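Local coordinates for protein putative 3-hydroxybutyryl-CoA dehydratase (Rhodopseudomonas palustris, PDB 3HIN) that probably acts as a lyase of the enoyl-CoA hydratase/isomerase (crotonase) family, interconverting 3-hydroxyacyl-CoA and enoyl-CoA by loss or addition of water, at residues Ala137-Val150 against Met167-Ala179. Numbering follows the deposited sequence.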
loop_
_atom_site.group_PDB
_atom_site.type_symbol
_atom_site.label_atom_id
_atom_site.label_comp_id
_atom_site.label_asym_id
_atom_site.label_seq_id
_atom_site.Cartn_x
_atom_site.Cartn_y
_atom_site.Cartn_z
ATOM N N ALA A 137 25.323 18.002 12.194
ATOM C CA ALA A 137 24.340 17.393 11.264
ATOM C C ALA A 137 22.997 17.955 11.664
ATOM O O ALA A 137 22.722 18.148 12.877
ATOM C CB ALA A 137 24.376 15.860 11.370
ATOM N N TYR A 138 22.167 18.272 10.679
ATOM C CA TYR A 138 20.805 18.717 10.985
ATOM C C TYR A 138 19.859 18.191 9.924
ATOM O O TYR A 138 20.266 18.010 8.774
ATOM C CB TYR A 138 20.707 20.247 11.124
ATOM C CG TYR A 138 21.121 21.023 9.891
ATOM C CD1 TYR A 138 20.186 21.407 8.962
ATOM C CD2 TYR A 138 22.458 21.381 9.660
ATOM C CE1 TYR A 138 20.538 22.120 7.830
ATOM C CE2 TYR A 138 22.842 22.142 8.523
ATOM C CZ TYR A 138 21.856 22.490 7.619
ATOM O OH TYR A 138 22.141 23.199 6.487
ATOM N N TYR A 139 18.617 17.943 10.326
ATOM C CA TYR A 139 17.662 17.137 9.561
ATOM C C TYR A 139 16.414 17.944 9.264
ATOM O O TYR A 139 15.926 18.732 10.141
ATOM C CB TYR A 139 17.199 15.952 10.371
ATOM C CG TYR A 139 18.318 15.093 10.894
ATOM C CD1 TYR A 139 19.003 14.216 10.028
ATOM C CD2 TYR A 139 18.728 15.183 12.225
ATOM C CE1 TYR A 139 20.040 13.449 10.469
ATOM C CE2 TYR A 139 19.807 14.392 12.714
ATOM C CZ TYR A 139 20.427 13.516 11.821
ATOM O OH TYR A 139 21.462 12.727 12.227
ATOM N N ALA A 140 15.924 17.802 8.034
ATOM C CA ALA A 140 14.729 18.493 7.635
ATOM C C ALA A 140 14.167 17.913 6.365
ATOM O O ALA A 140 14.910 17.320 5.538
ATOM C CB ALA A 140 14.995 19.988 7.422
ATOM N N LEU A 141 12.859 18.118 6.208
ATOM C CA LEU A 141 12.176 17.844 4.965
ATOM C C LEU A 141 11.488 19.110 4.476
ATOM O O LEU A 141 10.293 19.292 4.693
ATOM C CB LEU A 141 11.150 16.751 5.172
ATOM C CG LEU A 141 11.797 15.438 5.545
ATOM C CD1 LEU A 141 10.663 14.604 6.163
ATOM C CD2 LEU A 141 12.452 14.729 4.384
ATOM N N PRO A 142 12.239 19.999 3.805
ATOM C CA PRO A 142 11.715 21.327 3.405
ATOM C C PRO A 142 10.771 21.286 2.208
ATOM O O PRO A 142 10.234 22.303 1.818
ATOM C CB PRO A 142 12.989 22.061 2.993
ATOM C CG PRO A 142 13.721 20.966 2.269
ATOM C CD PRO A 142 13.638 19.857 3.365
ATOM N N GLU A 143 10.567 20.113 1.647
ATOM C CA GLU A 143 9.822 19.952 0.381
ATOM C C GLU A 143 8.389 20.446 0.415
ATOM O O GLU A 143 7.895 21.022 -0.595
ATOM C CB GLU A 143 9.802 18.469 -0.109
ATOM C CG GLU A 143 10.093 17.397 0.940
ATOM C CD GLU A 143 11.578 17.060 0.977
ATOM O OE1 GLU A 143 12.337 17.853 1.547
ATOM O OE2 GLU A 143 11.998 16.046 0.366
ATOM N N GLY A 144 7.718 20.145 1.529
ATOM C CA GLY A 144 6.349 20.564 1.770
ATOM C C GLY A 144 6.124 22.050 1.589
ATOM O O GLY A 144 5.063 22.473 1.155
ATOM N N SER A 145 7.139 22.833 1.930
ATOM C CA SER A 145 7.166 24.247 1.669
ATOM C C SER A 145 6.862 24.521 0.201
ATOM O O SER A 145 6.133 25.455 -0.136
ATOM C CB SER A 145 8.576 24.754 2.007
ATOM O OG SER A 145 8.668 26.145 1.808
ATOM N N ARG A 146 7.414 23.680 -0.664
ATOM C CA ARG A 146 7.365 23.860 -2.097
ATOM C C ARG A 146 6.123 23.216 -2.749
ATOM O O ARG A 146 6.023 23.125 -3.990
ATOM C CB ARG A 146 8.635 23.246 -2.696
ATOM C CG ARG A 146 9.358 24.164 -3.641
ATOM C CD ARG A 146 10.843 24.153 -3.382
ATOM N NE ARG A 146 11.162 24.602 -2.020
ATOM C CZ ARG A 146 11.996 23.971 -1.184
ATOM N NH1 ARG A 146 12.621 22.850 -1.573
ATOM N NH2 ARG A 146 12.218 24.477 0.038
ATOM N N GLY A 147 5.176 22.785 -1.916
ATOM C CA GLY A 147 4.000 22.054 -2.364
ATOM C C GLY A 147 4.268 20.592 -2.726
ATOM O O GLY A 147 3.465 19.987 -3.429
ATOM N N ILE A 148 5.374 19.989 -2.278
ATOM C CA ILE A 148 5.641 18.648 -2.769
ATOM C C ILE A 148 5.974 17.581 -1.707
ATOM O O ILE A 148 6.581 17.891 -0.678
ATOM C CB ILE A 148 6.711 18.633 -3.852
ATOM C CG1 ILE A 148 8.077 19.012 -3.301
ATOM C CG2 ILE A 148 6.289 19.504 -5.140
ATOM C CD1 ILE A 148 9.175 18.170 -3.962
ATOM N N PHE A 149 5.594 16.344 -2.005
ATOM C CA PHE A 149 5.812 15.162 -1.125
ATOM C C PHE A 149 7.218 14.591 -1.404
ATOM O O PHE A 149 7.884 15.059 -2.318
ATOM C CB PHE A 149 4.722 14.129 -1.461
ATOM C CG PHE A 149 4.518 13.061 -0.426
ATOM C CD1 PHE A 149 4.136 13.374 0.877
ATOM C CD2 PHE A 149 4.636 11.744 -0.766
ATOM C CE1 PHE A 149 3.924 12.348 1.866
ATOM C CE2 PHE A 149 4.384 10.709 0.188
ATOM C CZ PHE A 149 4.051 11.040 1.503
ATOM N N VAL A 150 7.693 13.645 -0.616
ATOM C CA VAL A 150 9.003 12.968 -0.821
ATOM C C VAL A 150 8.833 11.913 -1.918
ATOM O O VAL A 150 7.742 11.335 -2.054
ATOM C CB VAL A 150 9.478 12.261 0.471
ATOM C CG1 VAL A 150 9.950 13.236 1.506
ATOM C CG2 VAL A 150 8.366 11.373 1.112
ATOM N N MET A 167 7.491 12.695 11.635
ATOM C CA MET A 167 7.637 12.935 10.207
ATOM C C MET A 167 6.573 13.898 9.682
ATOM O O MET A 167 6.880 14.848 8.944
ATOM C CB MET A 167 7.688 11.640 9.398
ATOM C CG MET A 167 7.922 11.965 7.848
ATOM S SD MET A 167 8.258 10.469 6.906
ATOM C CE MET A 167 8.698 11.175 5.339
ATOM N N ALA A 168 5.320 13.633 10.067
ATOM C CA ALA A 168 4.225 14.438 9.630
ATOM C C ALA A 168 4.462 15.890 10.089
ATOM O O ALA A 168 4.265 16.866 9.339
ATOM C CB ALA A 168 2.919 13.861 10.231
ATOM N N ASP A 169 4.877 16.050 11.341
ATOM C CA ASP A 169 5.164 17.402 11.842
ATOM C C ASP A 169 6.279 18.067 11.053
ATOM O O ASP A 169 6.123 19.228 10.669
ATOM C CB ASP A 169 5.438 17.339 13.358
ATOM C CG ASP A 169 6.097 18.566 13.902
ATOM O OD1 ASP A 169 5.651 19.695 13.593
ATOM O OD2 ASP A 169 7.039 18.383 14.718
ATOM N N MET A 170 7.378 17.364 10.797
ATOM C CA MET A 170 8.529 17.909 9.979
ATOM C C MET A 170 8.038 18.423 8.597
ATOM O O MET A 170 8.400 19.522 8.175
ATOM C CB MET A 170 9.591 16.820 9.694
ATOM C CG MET A 170 10.500 16.544 10.759
ATOM S SD MET A 170 11.489 15.162 10.444
ATOM C CE MET A 170 12.890 16.115 9.777
ATOM N N MET A 171 7.208 17.624 7.929
ATOM C CA MET A 171 6.656 17.972 6.613
ATOM C C MET A 171 5.661 19.114 6.674
ATOM O O MET A 171 5.700 20.020 5.824
ATOM C CB MET A 171 6.057 16.728 5.922
ATOM C CG MET A 171 7.047 15.584 5.855
ATOM S SD MET A 171 6.436 14.233 4.789
ATOM C CE MET A 171 6.727 15.176 3.273
ATOM N N LEU A 172 4.782 19.136 7.684
ATOM C CA LEU A 172 3.798 20.197 7.688
ATOM C C LEU A 172 4.350 21.569 8.089
ATOM O O LEU A 172 3.747 22.607 7.713
ATOM C CB LEU A 172 2.639 19.854 8.627
ATOM C CG LEU A 172 1.804 18.647 8.166
ATOM C CD1 LEU A 172 0.979 18.195 9.365
ATOM C CD2 LEU A 172 0.944 19.133 7.030
ATOM N N THR A 173 5.426 21.589 8.885
ATOM C CA THR A 173 5.904 22.812 9.522
ATOM C C THR A 173 7.315 23.221 9.158
ATOM O O THR A 173 7.717 24.338 9.505
ATOM C CB THR A 173 5.897 22.764 11.097
ATOM O OG1 THR A 173 6.853 21.791 11.535
ATOM C CG2 THR A 173 4.500 22.391 11.629
ATOM N N GLY A 174 8.067 22.314 8.543
ATOM C CA GLY A 174 9.488 22.547 8.213
ATOM C C GLY A 174 10.387 22.406 9.433
ATOM O O GLY A 174 11.465 23.026 9.480
ATOM N N ARG A 175 9.945 21.642 10.444
ATOM C CA ARG A 175 10.730 21.561 11.658
ATOM C C ARG A 175 12.113 20.984 11.368
ATOM O O ARG A 175 12.220 20.029 10.587
ATOM C CB ARG A 175 10.087 20.666 12.664
ATOM C CG ARG A 175 10.861 20.610 13.952
ATOM C CD ARG A 175 9.937 20.142 14.989
ATOM N NE ARG A 175 10.441 20.182 16.352
ATOM C CZ ARG A 175 9.727 19.633 17.325
ATOM N NH1 ARG A 175 8.545 19.112 16.993
ATOM N NH2 ARG A 175 10.141 19.626 18.587
ATOM N N VAL A 176 13.146 21.567 11.996
ATOM C CA VAL A 176 14.508 21.052 11.900
ATOM C C VAL A 176 14.940 20.420 13.246
ATOM O O VAL A 176 14.546 20.860 14.323
ATOM C CB VAL A 176 15.454 22.202 11.498
ATOM C CG1 VAL A 176 16.898 21.704 11.272
ATOM C CG2 VAL A 176 14.892 23.006 10.244
ATOM N N TYR A 177 15.746 19.365 13.153
ATOM C CA TYR A 177 16.315 18.681 14.285
ATOM C C TYR A 177 17.862 18.754 14.207
ATOM O O TYR A 177 18.461 18.540 13.133
ATOM C CB TYR A 177 15.843 17.236 14.235
ATOM C CG TYR A 177 14.359 17.004 14.685
ATOM C CD1 TYR A 177 13.974 17.211 16.009
ATOM C CD2 TYR A 177 13.385 16.588 13.813
ATOM C CE1 TYR A 177 12.652 16.971 16.461
ATOM C CE2 TYR A 177 12.055 16.373 14.232
ATOM C CZ TYR A 177 11.706 16.559 15.568
ATOM O OH TYR A 177 10.444 16.386 16.039
ATOM N N SER A 178 18.520 19.055 15.321
ATOM C CA SER A 178 19.958 18.904 15.392
ATOM C C SER A 178 20.384 17.426 15.488
ATOM O O SER A 178 19.577 16.508 15.695
ATOM C CB SER A 178 20.521 19.667 16.649
ATOM O OG SER A 178 19.877 19.177 17.834
ATOM N N ALA A 179 21.696 17.223 15.390
ATOM C CA ALA A 179 22.270 15.904 15.595
ATOM C C ALA A 179 21.936 15.382 17.027
ATOM O O ALA A 179 21.565 14.240 17.190
ATOM C CB ALA A 179 23.734 16.007 15.395
HETATM O O HOH W 1 21.384 12.317 15.040
HETATM O O HOH W 2 11.430 19.617 7.888
#
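Met-167 reaches Leu-141 with the end of its side chain, CE standing 4.0 Å from Leu-141 CD1; the two side chains cross at about a right angle, and an all-extended chain (chi1 -177°) carries the methyl that far. One turn later Met-170 bends at its last torsion, laying its CE 3.7 Å from Ala-140 CA, mainly against backbone, Tyr-139 CB a little farther off. Met-171 works on two fronts: its CG packs on Leu-141 CD1, while CE meets Phe-149 CD1 and Val-150 CG1. Its sulfur lies 5.2 Å from the Phe-149 ring centroid, an oblique Met-aromatic contact. At the helix end, Gly-174 turns the chain with positive phi, and a water bridges the segments, accepting from Leu-141 N and donating to Met-170 O and Arg-175 O. Val-176 lies alongside Tyr-138, its CG1 4.0 Å from ring atom CD1, and its CG2 touches Ala-140 CB. Tyr-177 then forms an antiparallel hydrogen-bonded pair with Tyr-139: Tyr-139 N to Tyr-177 O is 2.9 Å and Tyr-177 N to Tyr-139 O 3.1 Å, with N-H...O angles of 152° and 161°. The Tyr-139 ring presents its edge to Ser-178 O, 3.7 Å from CE2, and a second water links its hydroxyl to Ala-179 O. With an alanine in place of Tyr-139, that water would probably lose its phenol partner and a gap would open beside Ala-179. Strand 177-178 edges a small three-stranded sheet, separate from the six-stranded one and consistent with the crotonase fold, in which 138-140 is central, paired on its other side with 116-118. The contact joins this edge and helix 164-173 to strand 138-140 and its following loop. Phe-187 stacks on Tyr-139 and also meets Tyr-177, Leu-122 of helix 120-127 backs Leu-141, and helix 154-162 packs against Met-167 and Val-150.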